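Local coordinates for thymidylate synthase ThyX (Streptomyces cacaoi subsp. asoensis, PDB 4P5A) that methylates the uracil base of UMP and dUMP, working as a flavin-dependent homotetramer of the ThyX family, at the interface of chains A and B. Sequence-based numbering; all coordinates share one arbitrary frame. Chains: chain A/B, Thymidylate synthase ThyX.

The interface of chains A and B. Residues chain A 28-29, 32-33; chain B 17, 73, 93, 178.
The phenol of B:Tyr178 lies with one face against the end of helix 23-31 of chain A, and its OH, at the tip, donates a hydrogen bond of 2.7 Å to the backbone O of A:Ser33 in the loop that follows. That oxygen lies close to the ring plane, at its edge, and receives the hydroxyl on a lone pair in its own carbonyl plane, at a C=O...O angle of 130°. The backbone of the last helical turn spreads over one ring face: A:Ala29 CA stands 3.6 Å from B:Tyr178 CD1, and the carbonyl O of A:Lys28 comes near CZ. From within chain B, the methyl CG2 of B:Val17 backs the opposite face, 4.0 Å from the ring plane and toward its rim, so the ring is clamped between the two subunits. A:Val32 bends the chain after the helix with a positive phi of 54° and brings A:Ser33 round to the hydroxyl. Its CG1, anti to the backbone N (chi1 -168°), runs alongside the phenol in the opposite sense, 3.9 Å from B:Tyr178 CD2, and meets B:Leu73 CD1 tip to tip; CG2 turns toward B:Asn93. A:Lys28 passes CB and CE near the phenol oxygen, and a bend at chi3 carries CE to 4.0 Å from B:Val17 CG1. As modelled, B:Asn93 OD1 sits 2.9 Å from A:Ala29 O, two acceptors facing each other; a flipped amide would offer an N-H instead, so this pair is doubtful. A phenylalanine in place of B:Tyr178 would probably leave the carbonyl of A:Ser33 without its donor and weaken the packing of the A:Lys28 methylenes at the ring tip. The two-fold symmetry of the A-B interface repeats the contact with the chains exchanged. A:Ser33 can also contact FAD, although it does not do so in this chain. Here the C-terminal end of helix 23-31 docks on strands 13-20, 69-77, 91-94 and 174-181 of chain B; the centre of the contact lies about 29 Å from A:Arg193, the predicted active-site residue.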
# COMPACT_ATOMS: atom_id res chain seq x y z
N LYS A 28 10.35 7.76 -20.25
CA LYS A 28 9.66 6.68 -20.92
C LYS A 28 8.31 6.31 -20.30
O LYS A 28 7.33 6.09 -21.02
CB LYS A 28 10.53 5.44 -20.92
CG LYS A 28 11.83 5.67 -21.88
CD LYS A 28 12.75 4.45 -21.75
CE LYS A 28 12.13 3.07 -22.18
NZ LYS A 28 13.11 1.80 -22.07
N ALA A 29 8.28 6.22 -18.96
CA ALA A 29 6.98 5.95 -18.32
C ALA A 29 5.97 7.05 -18.54
O ALA A 29 4.77 6.75 -18.81
CB ALA A 29 7.15 5.73 -16.75
N VAL A 32 4.76 6.81 -21.99
CA VAL A 32 4.31 5.41 -22.30
C VAL A 32 5.06 5.00 -23.58
O VAL A 32 4.44 4.60 -24.60
CB VAL A 32 2.77 5.33 -22.38
CG1 VAL A 32 2.33 3.86 -22.41
CG2 VAL A 32 2.12 6.08 -21.23
N SER A 33 6.38 5.16 -23.52
CA SER A 33 7.20 5.03 -24.74
C SER A 33 7.23 3.63 -25.30
O SER A 33 7.46 2.70 -24.56
CB SER A 33 8.64 5.46 -24.49
OG SER A 33 8.60 6.87 -24.39
N VAL B 17 9.73 -4.08 -20.81
CA VAL B 17 10.39 -2.85 -21.17
C VAL B 17 11.75 -2.78 -20.50
O VAL B 17 12.77 -2.30 -21.07
CB VAL B 17 9.53 -1.56 -20.65
CG1 VAL B 17 10.38 -0.26 -20.78
CG2 VAL B 17 8.19 -1.42 -21.34
N LEU B 73 5.14 -3.10 -20.89
CA LEU B 73 4.30 -2.27 -21.71
C LEU B 73 3.11 -3.13 -22.15
O LEU B 73 3.30 -4.22 -22.75
CB LEU B 73 5.11 -1.80 -22.98
CG LEU B 73 4.28 -1.09 -24.09
CD1 LEU B 73 3.75 0.23 -23.62
CD2 LEU B 73 5.26 -0.79 -25.21
N ASN B 93 1.19 3.71 -15.56
CA ASN B 93 0.97 5.04 -16.17
C ASN B 93 0.43 4.77 -17.57
O ASN B 93 1.02 3.99 -18.31
CB ASN B 93 2.30 5.86 -16.28
CG ASN B 93 2.00 7.35 -16.61
OD1 ASN B 93 2.32 7.87 -17.70
ND2 ASN B 93 1.20 7.96 -15.76
N TYR B 178 2.26 1.53 -19.11
CA TYR B 178 3.37 0.83 -18.45
C TYR B 178 2.87 0.34 -17.09
O TYR B 178 2.00 1.02 -16.41
CB TYR B 178 4.41 1.88 -18.07
CG TYR B 178 5.46 2.11 -19.09
CD1 TYR B 178 6.80 2.35 -18.67
CD2 TYR B 178 5.18 1.99 -20.44
CE1 TYR B 178 7.81 2.60 -19.62
CE2 TYR B 178 6.15 2.22 -21.40
CZ TYR B 178 7.46 2.51 -21.00
OH TYR B 178 8.41 2.67 -22.02